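Local coordinates for putative cellulase CEL6 (Mycobacterium tuberculosis, PDB 1UP3), which probably hydrolyses internal beta-1,4-glucosidic bonds of cellulose as a family 6 endoglucanase, at residues Tyr11-Ser16 against Ile260-Glu265; Ala15-Val20 against Gly278-Gln283; Gln40-Asp45 against Ala58-Ala63; Arg272-Ala277 against Ser282-Asp287. All blocks are in the same frame, centred on the assembly; numbering follows the deposited sequence. Where two conformers were deposited one is given.

Interaction 1 of 4, residues Tyr11-Ser16 against Ile260-Glu265; sequences YVDPAS and IKRPGE
Arg262 reaches across to Asp13 along a nearly straight side chain. Its CB starts beside the amide oxygen of Gln40, in one of the two conformers of that residue. CG, CD and NE then run out extended, and NE donates to the backbone O of Ser41, which helps to fix the rotation of the guanidinium. At the tip, both end nitrogens converge on one oxygen: NH1 lies 3.0 Å from Asp13 OD2, and NH2, which also lies against Tyr42 and Tyr60, donates to the same OD2 at 3.0 Å. The oxygen sits in the guanidinium plane. OD2 receives NH2 on its anti lone pair, and NH1 on the same anti side but 32° out of the carboxylate plane; the two flat groups are turned 60° apart. Ser16 adds a close contact, its CB 3.3 Å from Arg262 NH1.

The carboxylate divides its work. With CG anti to the backbone N (chi1 -178°), OD1 accepts from Ala15 N at 2.9 Å, above the carboxylate plane, while OD2 holds the arginine. The salt bridge thus ties an Asx turn, set within a type I beta turn leading into helix 17-24, to the loop after the last strand, at the seam between the first and seventh strands of the family 6 distorted barrel.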
loop_
_atom_site.group_PDB
_atom_site.type_symbol
_atom_site.label_atom_id
_atom_site.label_comp_id
_atom_site.label_asym_id
_atom_site.label_seq_id
_atom_site.Cartn_x
_atom_site.Cartn_y
_atom_site.Cartn_z
ATOM N N TYR A 11 -0.593 13.941 0.230
ATOM C CA TYR A 11 0.576 14.494 0.927
ATOM C C TYR A 11 1.902 13.986 0.393
ATOM O O TYR A 11 2.099 12.783 0.277
ATOM C CB TYR A 11 0.460 14.147 2.393
ATOM C CG TYR A 11 1.546 14.691 3.311
ATOM C CD1 TYR A 11 1.845 16.033 3.357
ATOM C CD2 TYR A 11 2.217 13.846 4.178
ATOM C CE1 TYR A 11 2.834 16.521 4.248
ATOM C CE2 TYR A 11 3.175 14.312 5.022
ATOM C CZ TYR A 11 3.487 15.654 5.055
ATOM O OH TYR A 11 4.472 16.101 5.920
ATOM N N VAL A 12 2.801 14.923 0.090
ATOM C CA VAL A 12 4.166 14.605 -0.274
ATOM C C VAL A 12 5.009 14.614 1.016
ATOM O O VAL A 12 5.146 15.662 1.675
ATOM C CB VAL A 12 4.685 15.585 -1.263
ATOM C CG1 VAL A 12 6.171 15.297 -1.558
ATOM C CG2 VAL A 12 3.850 15.548 -2.546
ATOM N N ASP A 13 5.578 13.462 1.355
ATOM C CA ASP A 13 6.423 13.291 2.541
ATOM C C ASP A 13 7.730 14.068 2.323
ATOM O O ASP A 13 8.528 13.715 1.437
ATOM C CB ASP A 13 6.716 11.807 2.707
ATOM C CG ASP A 13 7.558 11.495 3.931
ATOM O OD1 ASP A 13 8.076 12.445 4.572
ATOM O OD2 ASP A 13 7.827 10.295 4.220
ATOM N N PRO A 14 7.970 15.133 3.082
ATOM C CA PRO A 14 9.169 15.957 2.851
ATOM C C PRO A 14 10.473 15.302 3.338
ATOM O O PRO A 14 11.540 15.861 3.077
ATOM C CB PRO A 14 8.869 17.232 3.665
ATOM C CG PRO A 14 8.040 16.744 4.757
ATOM C CD PRO A 14 7.152 15.645 4.201
ATOM N N ALA A 15 10.374 14.160 3.998
ATOM C CA ALA A 15 11.545 13.436 4.554
ATOM C C ALA A 15 11.667 12.012 4.034
ATOM O O ALA A 15 12.260 11.145 4.676
ATOM C CB ALA A 15 11.451 13.441 6.077
ATOM N N SER A 16 11.104 11.738 2.858
ATOM C CA SER A 16 11.234 10.420 2.266
ATOM C C SER A 16 12.690 10.183 1.900
ATOM O O SER A 16 13.433 11.126 1.699
ATOM C CB SER A 16 10.390 10.272 1.003
ATOM O OG SER A 16 10.798 11.191 -0.010
ATOM N N ILE A 260 1.479 3.519 -3.735
ATOM C CA ILE A 260 1.492 2.895 -2.416
ATOM C C ILE A 260 2.903 2.414 -2.099
ATOM O O ILE A 260 3.545 2.914 -1.165
ATOM C CB ILE A 260 0.379 1.824 -2.313
ATOM C CG1 ILE A 260 -0.965 2.499 -2.590
ATOM C CG2 ILE A 260 0.417 1.197 -0.891
ATOM C CD1 ILE A 260 -2.148 1.596 -2.608
ATOM N N LYS A 261 3.424 1.499 -2.906
ATOM C CA LYS A 261 4.843 1.220 -2.919
ATOM C C LYS A 261 5.606 2.497 -3.249
ATOM O O LYS A 261 5.136 3.291 -4.056
ATOM C CB LYS A 261 5.134 0.144 -3.971
ATOM C CG LYS A 261 6.597 -0.094 -4.344
ATOM C CD LYS A 261 7.312 -0.838 -3.295
ATOM C CE LYS A 261 8.795 -0.942 -3.648
ATOM N NZ LYS A 261 9.464 -1.957 -2.810
ATOM N N ARG A 262 6.765 2.687 -2.594
ATOM C CA ARG A 262 7.625 3.836 -2.840
ATOM C C ARG A 262 8.692 3.483 -3.882
ATOM O O ARG A 262 9.592 2.683 -3.594
ATOM C CB ARG A 262 8.292 4.266 -1.543
ATOM C CG ARG A 262 7.323 4.868 -0.503
ATOM C CD ARG A 262 7.981 5.685 0.639
ATOM N NE ARG A 262 7.004 6.575 1.277
ATOM C CZ ARG A 262 7.273 7.599 2.131
ATOM N NH1 ARG A 262 8.496 7.948 2.494
ATOM N NH2 ARG A 262 6.271 8.285 2.622
ATOM N N PRO A 263 8.609 4.059 -5.087
ATOM C CA PRO A 263 9.596 3.750 -6.145
ATOM C C PRO A 263 10.985 4.003 -5.675
ATOM O O PRO A 263 11.289 5.049 -5.121
ATOM C CB PRO A 263 9.251 4.715 -7.279
ATOM C CG PRO A 263 7.802 4.986 -7.087
ATOM C CD PRO A 263 7.595 5.015 -5.586
ATOM N N GLY A 264 11.850 3.021 -5.916
ATOM C CA GLY A 264 13.232 3.087 -5.471
ATOM C C GLY A 264 13.513 2.131 -4.338
ATOM O O GLY A 264 14.630 1.653 -4.199
ATOM N N GLU A 265 12.497 1.772 -3.553
ATOM C CA GLU A 265 12.694 0.783 -2.482
ATOM C C GLU A 265 12.834 -0.620 -3.041
ATOM O O GLU A 265 12.093 -1.009 -3.963
ATOM C CB GLU A 265 11.530 0.816 -1.496
ATOM C CG GLU A 265 11.599 1.980 -0.567
ATOM C CD GLU A 265 10.454 1.893 0.451
ATOM O OE1 GLU A 265 9.805 0.802 0.587
ATOM O OE2 GLU A 265 10.211 2.844 1.096
#

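Interaction 2 of 4, residues Ala15-Val20 against Gly278-Gln283; sequences ASAAMV and GRFVSQ
With chi1 of Phe280 at -174°, CG stands anti to the backbone N and the ring is carried against the first turn of helix 17-24, where Ala17 and Ala18 receive it. The ring is turned so that one face lies against the Ala17-Ala18 peptide: Ala17 C sits over its centre, and Ala18 N lies 3.9 Å above the plane, displaced toward the rim. Methyl and methylene meet at the root of the side chain, Ala17 CB being 3.5 Å from Phe280 CB. Farther out, Phe280 CZ comes 3.7 Å from Ala18 CA, and CE1 packs on Ala18 CB at 3.8 Å.

The helix is capped just before this peptide. Ser16 is its N-cap, and its OG, placed between backbone N and carbonyl carbon, accepts from Met19 N at 3.0 Å. Val281 has the matching position ahead of helix 282-291, so the contact joins two helix starts, one near each end of the chain. No hydrogen bond crosses between them; with only methyl groups on Ala17 and Ala18, the ring lies close to the helix backbone. Leu32 of helix 30-36 and Ala21 of helix 17-24 also touch Phe280, while Val35 packs against Ala18.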
loop_
_atom_site.group_PDB
_atom_site.type_symbol
_atom_site.label_atom_id
_atom_site.label_comp_id
_atom_site.label_asym_id
_atom_site.label_seq_id
_atom_site.Cartn_x
_atom_site.Cartn_y
_atom_site.Cartn_z
ATOM N N ALA A 15 10.374 14.160 3.998
ATOM C CA ALA A 15 11.545 13.436 4.554
ATOM C C ALA A 15 11.667 12.012 4.034
ATOM O O ALA A 15 12.260 11.145 4.676
ATOM C CB ALA A 15 11.451 13.441 6.077
ATOM N N SER A 16 11.104 11.738 2.858
ATOM C CA SER A 16 11.234 10.420 2.266
ATOM C C SER A 16 12.690 10.183 1.900
ATOM O O SER A 16 13.433 11.126 1.699
ATOM C CB SER A 16 10.390 10.272 1.003
ATOM O OG SER A 16 10.798 11.191 -0.010
ATOM N N ALA A 17 13.068 8.924 1.780
ATOM C CA ALA A 17 14.391 8.604 1.275
ATOM C C ALA A 17 14.612 9.204 -0.114
ATOM O O ALA A 17 15.724 9.641 -0.422
ATOM C CB ALA A 17 14.577 7.094 1.237
ATOM N N ALA A 18 13.576 9.207 -0.942
ATOM C CA ALA A 18 13.652 9.805 -2.269
ATOM C C ALA A 18 13.976 11.301 -2.187
ATOM O O ALA A 18 14.740 11.805 -2.981
ATOM C CB ALA A 18 12.381 9.564 -3.096
ATOM N N MET A 19 13.343 12.017 -1.255
ATOM C CA MET A 19 13.583 13.444 -1.095
ATOM C C MET A 19 15.002 13.678 -0.589
ATOM O O MET A 19 15.682 14.574 -1.065
ATOM C CB MET A 19 12.530 14.081 -0.156
ATOM C CG MET A 19 12.685 15.563 -0.024
ATOM S SD MET A 19 12.258 16.423 -1.537
ATOM C CE MET A 19 10.536 16.333 -1.511
ATOM N N VAL A 20 15.452 12.852 0.335
ATOM C CA VAL A 20 16.832 12.951 0.840
ATOM C C VAL A 20 17.824 12.732 -0.316
ATOM O O VAL A 20 18.733 13.540 -0.519
ATOM C CB VAL A 20 17.066 11.980 1.980
ATOM C CG1 VAL A 20 18.582 11.875 2.306
ATOM C CG2 VAL A 20 16.292 12.444 3.197
ATOM N N GLY A 278 12.695 -2.909 1.337
ATOM C CA GLY A 278 12.401 -1.599 1.879
ATOM C C GLY A 278 13.511 -0.566 1.852
ATOM O O GLY A 278 13.263 0.639 2.064
ATOM N N ARG A 279 14.734 -1.011 1.574
ATOM C CA ARG A 279 15.869 -0.121 1.481
ATOM C C ARG A 279 15.771 0.670 0.173
ATOM O O ARG A 279 15.609 0.109 -0.905
ATOM C CB ARG A 279 17.170 -0.936 1.489
ATOM C CG ARG A 279 18.374 -0.247 0.944
ATOM C CD ARG A 279 19.220 0.555 1.925
ATOM N NE ARG A 279 18.909 0.402 3.344
ATOM C CZ ARG A 279 19.175 -0.672 4.087
ATOM N NH1 ARG A 279 19.723 -1.756 3.549
ATOM N NH2 ARG A 279 18.856 -0.677 5.377
ATOM N N PHE A 280 15.893 1.989 0.276
ATOM C CA PHE A 280 15.867 2.846 -0.897
ATOM C C PHE A 280 17.148 2.727 -1.703
ATOM O O PHE A 280 18.257 2.814 -1.157
ATOM C CB PHE A 280 15.668 4.320 -0.503
ATOM C CG PHE A 280 15.492 5.210 -1.668
ATOM C CD1 PHE A 280 14.262 5.332 -2.305
ATOM C CD2 PHE A 280 16.560 5.935 -2.175
ATOM C CE1 PHE A 280 14.096 6.165 -3.409
ATOM C CE2 PHE A 280 16.387 6.776 -3.301
ATOM C CZ PHE A 280 15.181 6.882 -3.913
ATOM N N VAL A 281 16.997 2.584 -3.006
ATOM C CA VAL A 281 18.109 2.460 -3.936
ATOM C C VAL A 281 17.922 3.534 -4.994
ATOM O O VAL A 281 17.026 3.435 -5.853
ATOM C CB VAL A 281 18.129 1.077 -4.618
ATOM C CG1 VAL A 281 19.352 0.929 -5.518
ATOM C CG2 VAL A 281 18.092 -0.007 -3.590
ATOM N N SER A 282 18.772 4.566 -4.977
ATOM C CA SER A 282 18.583 5.655 -5.952
ATOM C C SER A 282 18.524 5.154 -7.389
ATOM O O SER A 282 17.738 5.646 -8.209
ATOM C CB SER A 282 19.673 6.737 -5.841
ATOM O OG SER A 282 19.486 7.510 -4.681
ATOM N N GLN A 283 19.401 4.219 -7.755
ATOM C CA GLN A 283 19.447 3.679 -9.102
ATOM C C GLN A 283 18.111 3.071 -9.515
ATOM O O GLN A 283 17.713 3.189 -10.654
ATOM C CB GLN A 283 20.563 2.620 -9.238
ATOM C CG GLN A 283 20.688 2.082 -10.656
ATOM C CD GLN A 283 21.317 3.091 -11.541
ATOM O OE1 GLN A 283 22.441 3.523 -11.263
ATOM N NE2 GLN A 283 20.594 3.553 -12.574
#

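Interaction 3 of 4, residues Gln40-Asp45 against Ala58-Ala63; sequences QSYWLD and ARYTGA
Tyr60 of helix 50-66 lies against Tyr42 of strand 42-44, and the residues around it in the helix show how it is presented. Ala58 opens the segment with its O accepting from Gly62 N at 2.9 Å, one of the helical bonds that keep this turn regular. Arg59 is extended as far as NE, makes no contact with 40-45, and helps line a pocket holding a polyether, probably from the crystallisation liquor; Tyr42, Tyr60, Ala63 and Tyr11 line it too, and the hydroxyl of Tyr11 is hydrogen-bonded to the ligand.

Tyr60 follows, its CG anti to the backbone N (chi1 -165°), which sends the ring off the helix toward the strand. The rings of Tyr42 and Tyr60 form an offset stack with centroids 4.6 Å apart and planes inclined by 25°. The overlap is partial: Tyr60 CE1 approaches Tyr42 CG and CD1, at 3.7 Å from the latter. Tyr42 CB rests over the Tyr60 face in a CH-pi contact, 4.0 Å from the ring centroid, and its nearest ring atom is Tyr60 CZ at 3.6 Å. Tyr60 OH lies beside the same methylene.

This is the helix-on-strand layer of a beta-alpha-beta unit, strand 42-44, helix 50-66 and strand 72-75, with Tyr42 bonded through its backbone to Val72 and Thr74 of the next strand. Thr61, next along, packs on Leu73 of that strand, while its OG1 returns to Val57 O. Ala63 ends the segment and touches Tyr11, whose ring meets Tyr60 edge-to-face.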
loop_
_atom_site.group_PDB
_atom_site.type_symbol
_atom_site.label_atom_id
_atom_site.label_comp_id
_atom_site.label_asym_id
_atom_site.label_seq_id
_atom_site.Cartn_x
_atom_site.Cartn_y
_atom_site.Cartn_z
ATOM N N GLN A 40 3.335 9.590 -2.025
ATOM C CA GLN A 40 3.395 8.124 -1.997
ATOM C C GLN A 40 2.532 7.617 -0.831
ATOM O O GLN A 40 1.434 8.095 -0.661
ATOM C CB GLN A 40 4.858 7.645 -2.062
ATOM C CG GLN A 40 5.455 8.079 -3.403
ATOM C CD GLN A 40 6.971 8.084 -3.453
ATOM O OE1 GLN A 40 7.598 7.164 -2.982
ATOM N NE2 GLN A 40 7.544 9.116 -4.050
ATOM N N SER A 41 2.966 6.630 -0.077
ATOM C CA SER A 41 2.300 6.293 1.197
ATOM C C SER A 41 3.394 6.049 2.200
ATOM O O SER A 41 4.534 5.703 1.828
ATOM C CB SER A 41 1.402 5.048 1.113
ATOM O OG SER A 41 2.183 3.864 1.018
ATOM N N TYR A 42 3.071 6.215 3.475
ATOM C CA TYR A 42 4.013 6.033 4.573
ATOM C C TYR A 42 3.731 4.678 5.223
ATOM O O TYR A 42 2.664 4.451 5.733
ATOM C CB TYR A 42 3.842 7.196 5.563
ATOM C CG TYR A 42 4.899 7.239 6.643
ATOM C CD1 TYR A 42 6.157 7.769 6.381
ATOM C CD2 TYR A 42 4.644 6.780 7.904
ATOM C CE1 TYR A 42 7.142 7.827 7.359
ATOM C CE2 TYR A 42 5.634 6.833 8.903
ATOM C CZ TYR A 42 6.869 7.347 8.618
ATOM O OH TYR A 42 7.857 7.379 9.600
ATOM N N TRP A 43 4.728 3.784 5.199
ATOM C CA TRP A 43 4.537 2.418 5.652
ATOM C C TRP A 43 4.909 2.292 7.121
ATOM O O TRP A 43 6.023 2.722 7.519
ATOM C CB TRP A 43 5.408 1.476 4.843
ATOM C CG TRP A 43 4.992 1.286 3.399
ATOM C CD1 TRP A 43 4.850 2.245 2.446
ATOM C CD2 TRP A 43 4.583 0.067 2.791
ATOM N NE1 TRP A 43 4.444 1.672 1.257
ATOM C CE2 TRP A 43 4.264 0.334 1.450
ATOM C CE3 TRP A 43 4.491 -1.258 3.247
ATOM C CZ2 TRP A 43 3.842 -0.645 0.564
ATOM C CZ3 TRP A 43 4.090 -2.236 2.368
ATOM C CH2 TRP A 43 3.757 -1.925 1.026
ATOM N N LEU A 44 4.033 1.660 7.898
ATOM C CA LEU A 44 4.259 1.406 9.327
ATOM C C LEU A 44 4.279 -0.103 9.587
ATOM O O LEU A 44 3.499 -0.858 9.015
ATOM C CB LEU A 44 3.146 2.025 10.123
ATOM C CG LEU A 44 2.984 3.532 9.943
ATOM C CD1 LEU A 44 1.709 3.986 10.665
ATOM C CD2 LEU A 44 4.206 4.245 10.460
ATOM N N ASP A 45 5.182 -0.525 10.444
ATOM C CA ASP A 45 5.262 -1.911 10.862
ATOM C C ASP A 45 5.738 -2.056 12.298
ATOM O O ASP A 45 5.579 -1.146 13.086
ATOM C CB ASP A 45 6.070 -2.716 9.854
ATOM C CG ASP A 45 7.538 -2.348 9.809
ATOM O OD1 ASP A 45 7.999 -1.489 10.605
ATOM O OD2 ASP A 45 8.325 -2.908 8.979
ATOM N N ALA A 58 -0.231 10.442 14.777
ATOM C CA ALA A 58 -0.791 11.774 15.002
ATOM C C ALA A 58 0.112 12.850 14.366
ATOM O O ALA A 58 -0.387 13.836 13.784
ATOM C CB ALA A 58 -0.960 12.052 16.461
ATOM N N ARG A 59 1.418 12.669 14.453
ATOM C CA ARG A 59 2.391 13.607 13.879
ATOM C C ARG A 59 2.212 13.655 12.371
ATOM O O ARG A 59 2.150 14.720 11.770
ATOM C CB ARG A 59 3.824 13.152 14.219
ATOM C CG ARG A 59 4.919 13.991 13.662
ATOM C CD ARG A 59 6.287 13.440 14.028
ATOM N NE ARG A 59 7.352 14.260 13.491
ATOM C CZ ARG A 59 7.803 14.155 12.256
ATOM N NH1 ARG A 59 7.296 13.259 11.431
ATOM N NH2 ARG A 59 8.776 14.945 11.841
ATOM N N TYR A 60 2.139 12.487 11.750
ATOM C CA TYR A 60 2.077 12.424 10.283
ATOM C C TYR A 60 0.749 12.983 9.755
ATOM O O TYR A 60 0.742 13.802 8.799
ATOM C CB TYR A 60 2.291 10.981 9.806
ATOM C CG TYR A 60 2.598 10.901 8.321
ATOM C CD1 TYR A 60 3.913 11.000 7.857
ATOM C CD2 TYR A 60 1.617 10.634 7.403
ATOM C CE1 TYR A 60 4.199 10.911 6.521
ATOM C CE2 TYR A 60 1.911 10.537 6.044
ATOM C CZ TYR A 60 3.196 10.687 5.624
ATOM O OH TYR A 60 3.524 10.562 4.278
ATOM N N THR A 61 -0.356 12.598 10.373
ATOM C CA THR A 61 -1.667 13.068 9.908
ATOM C C THR A 61 -1.827 14.572 10.183
ATOM O O THR A 61 -2.410 15.321 9.404
ATOM C CB THR A 61 -2.838 12.284 10.471
ATOM O OG1 THR A 61 -2.882 12.376 11.883
ATOM C CG2 THR A 61 -2.712 10.804 10.167
ATOM N N GLY A 62 -1.278 15.018 11.295
ATOM C CA GLY A 62 -1.295 16.434 11.622
ATOM C C GLY A 62 -0.436 17.262 10.673
ATOM O O GLY A 62 -0.822 18.387 10.308
ATOM N N ALA A 63 0.718 16.729 10.250
ATOM C CA ALA A 63 1.558 17.413 9.279
ATOM C C ALA A 63 0.864 17.514 7.928
ATOM O O ALA A 63 0.924 18.544 7.259
ATOM C CB ALA A 63 2.900 16.709 9.118
#

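Interaction 4 of 4, residues Arg272-Ala277 against Ser282-Asp287. With SO4 (sulfate ion), chain E.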
loop_
_atom_site.group_PDB
_atom_site.type_symbol
_atom_site.label_atom_id
_atom_site.label_comp_id
_atom_site.label_asym_id
_atom_site.label_seq_id
_atom_site.Cartn_x
_atom_site.Cartn_y
_atom_site.Cartn_z
ATOM N N ARG A 272 19.465 -12.760 -5.533
ATOM C CA ARG A 272 20.533 -12.105 -6.283
ATOM C C ARG A 272 21.403 -11.219 -5.388
ATOM O O ARG A 272 22.230 -10.440 -5.877
ATOM C CB ARG A 272 19.919 -11.263 -7.402
ATOM C CG ARG A 272 19.403 -12.108 -8.544
ATOM C CD ARG A 272 18.982 -11.288 -9.757
ATOM N NE ARG A 272 18.013 -10.255 -9.393
ATOM C CZ ARG A 272 16.680 -10.393 -9.440
ATOM N NH1 ARG A 272 16.103 -11.518 -9.852
ATOM N NH2 ARG A 272 15.902 -9.389 -9.064
ATOM N N GLY A 273 21.191 -11.275 -4.072
ATOM C CA GLY A 273 21.993 -10.467 -3.178
ATOM C C GLY A 273 21.666 -8.974 -3.301
ATOM O O GLY A 273 22.494 -8.127 -2.975
ATOM N N GLU A 274 20.436 -8.665 -3.721
ATOM C CA GLU A 274 19.984 -7.260 -3.821
ATOM C C GLU A 274 19.671 -6.687 -2.444
ATOM O O GLU A 274 19.696 -7.418 -1.442
ATOM C CB GLU A 274 18.815 -7.152 -4.810
ATOM C CG GLU A 274 19.349 -7.345 -6.223
ATOM C CD GLU A 274 18.340 -7.611 -7.291
ATOM O OE1 GLU A 274 17.156 -7.877 -6.987
ATOM O OE2 GLU A 274 18.761 -7.564 -8.485
ATOM N N PRO A 275 19.452 -5.376 -2.319
ATOM C CA PRO A 275 19.261 -4.799 -0.983
ATOM C C PRO A 275 18.020 -5.294 -0.236
ATOM O O PRO A 275 17.034 -5.721 -0.855
ATOM C CB PRO A 275 19.244 -3.294 -1.248
ATOM C CG PRO A 275 19.975 -3.134 -2.525
ATOM C CD PRO A 275 19.524 -4.321 -3.356
ATOM N N GLN A 276 18.116 -5.330 1.094
ATOM C CA GLN A 276 16.999 -5.834 1.933
ATOM C C GLN A 276 15.701 -5.115 1.539
ATOM O O GLN A 276 15.716 -3.931 1.174
ATOM C CB GLN A 276 17.337 -5.559 3.407
ATOM C CG GLN A 276 16.395 -6.094 4.441
ATOM C CD GLN A 276 16.545 -5.380 5.802
ATOM O OE1 GLN A 276 16.988 -4.229 5.874
ATOM N NE2 GLN A 276 16.135 -6.061 6.871
ATOM N N ALA A 277 14.573 -5.813 1.678
ATOM C CA ALA A 277 13.266 -5.244 1.372
ATOM C C ALA A 277 13.065 -3.935 2.104
ATOM O O ALA A 277 13.359 -3.815 3.334
ATOM C CB ALA A 277 12.141 -6.240 1.678
ATOM N N SER A 282 18.772 4.566 -4.977
ATOM C CA SER A 282 18.583 5.655 -5.952
ATOM C C SER A 282 18.524 5.154 -7.389
ATOM O O SER A 282 17.738 5.646 -8.209
ATOM C CB SER A 282 19.673 6.737 -5.841
ATOM O OG SER A 282 19.486 7.510 -4.681
ATOM N N GLN A 283 19.401 4.219 -7.755
ATOM C CA GLN A 283 19.447 3.679 -9.102
ATOM C C GLN A 283 18.111 3.071 -9.515
ATOM O O GLN A 283 17.713 3.189 -10.654
ATOM C CB GLN A 283 20.563 2.620 -9.238
ATOM C CG GLN A 283 20.688 2.082 -10.656
ATOM C CD GLN A 283 21.317 3.091 -11.541
ATOM O OE1 GLN A 283 22.441 3.523 -11.263
ATOM N NE2 GLN A 283 20.594 3.553 -12.574
ATOM N N TYR A 284 17.440 2.386 -8.598
ATOM C CA TYR A 284 16.133 1.807 -8.892
ATOM C C TYR A 284 15.102 2.891 -9.214
ATOM O O TYR A 284 14.348 2.758 -10.215
ATOM C CB TYR A 284 15.627 0.951 -7.741
ATOM C CG TYR A 284 16.299 -0.414 -7.571
ATOM C CD1 TYR A 284 17.397 -0.802 -8.334
ATOM C CD2 TYR A 284 15.895 -1.231 -6.549
ATOM C CE1 TYR A 284 17.994 -2.028 -8.137
ATOM C CE2 TYR A 284 16.483 -2.490 -6.334
ATOM C CZ TYR A 284 17.513 -2.876 -7.144
ATOM O OH TYR A 284 18.121 -4.120 -6.951
ATOM N N ALA A 285 15.079 3.954 -8.411
ATOM C CA ALA A 285 14.171 5.087 -8.702
ATOM C C ALA A 285 14.500 5.742 -10.049
ATOM O O ALA A 285 13.601 6.037 -10.859
ATOM C CB ALA A 285 14.176 6.102 -7.577
ATOM N N ILE A 286 15.791 5.946 -10.302
ATOM C CA ILE A 286 16.218 6.551 -11.562
ATOM C C ILE A 286 15.822 5.688 -12.760
ATOM O O ILE A 286 15.336 6.202 -13.770
ATOM C CB ILE A 286 17.732 6.822 -11.497
ATOM C CG1 ILE A 286 17.986 7.948 -10.516
ATOM C CG2 ILE A 286 18.314 7.189 -12.858
ATOM C CD1 ILE A 286 19.425 8.048 -10.001
ATOM N N ASP A 287 16.029 4.370 -12.677
ATOM C CA ASP A 287 15.657 3.492 -13.787
ATOM C C ASP A 287 14.130 3.488 -14.055
ATOM O O ASP A 287 13.687 3.550 -15.212
ATOM C CB ASP A 287 16.178 2.073 -13.573
ATOM C CG ASP A 287 17.730 1.978 -13.613
ATOM O OD1 ASP A 287 18.432 2.936 -14.015
ATOM O OD2 ASP A 287 18.332 0.957 -13.250
HETATM S S SO4 E . 19.350 -14.110 -1.502
HETATM O O1 SO4 E . 19.711 -14.140 -0.104
HETATM O O2 SO4 E . 20.077 -13.061 -2.196
HETATM O O3 SO4 E . 17.896 -13.983 -1.690
HETATM O O4 SO4 E . 19.580 -15.417 -2.159
HETATM O O HOH W 1 19.934 -4.796 -8.892
#
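The Tyr284 ring and the Glu274 carboxylate meet steeply, their planes 76° apart, with the phenol oxygen directed at the acid's carbons. Tyr284 OH lies 3.5 Å from Glu274 CD and as close to CG, and no direct hydrogen bond joins the two. A water in the ring plane, at the edge, supplies the polar link: it is 2.7 Å from Tyr284 OH and donates to Glu274 OE2 at 3.0 Å. Pro275 adds its CD, 3.9 Å from Tyr284 OH. The guanidinium of Arg272 in turn has Glu274 OE2 at its edge and in its plane. NE donates to this OE2 at 2.9 Å, reaching it from above the carboxylate plane, while NH2 takes OE1 in a side-on, two-point salt bridge.

The contact folds the long loop after strand 254-258 back onto the first turns of helix 282-291, at the surface. Tyr284 projects from that helix with CG anti to the carbonyl carbon (chi1 -74°), and one turn on Asp287 accepts from Gln283 NE2. Arg272 NH2 also donates to Cys234 O, and Glu274 OE1 accepts from Asn235 ND2, so the carboxylate has Arg272, Asn235 and the water as partners. Beyond the arginine, Gly273 N donates to sulfate O2 at 2.8 Å; Thr269 OG1 and Gly271 N also bond to this ion, probably from the crystallisation liquor.

In the fold
From the N terminus, interaction 1 opens at residues 11-16 and interaction 2 almost at once, from the same turn and helix start. Between their opening and closing lies nearly the whole barrel, including the short loop of interaction 3, which closes within the first beta-alpha-beta unit. Interaction 1 closes first, past the last strand, so interactions 1 and 2 cross. Interaction 4 then opens at 272-277, and interaction 2 closes before 4 is complete; these two also cross, sharing Ser282 and Gln283. The Gly264 to Val281 backbone bond joins interactions 1 and 2, and Arg262 connects 1 with 3, linking the N-terminal turn, the loops beside both edge strands and the start of the C-terminal helix.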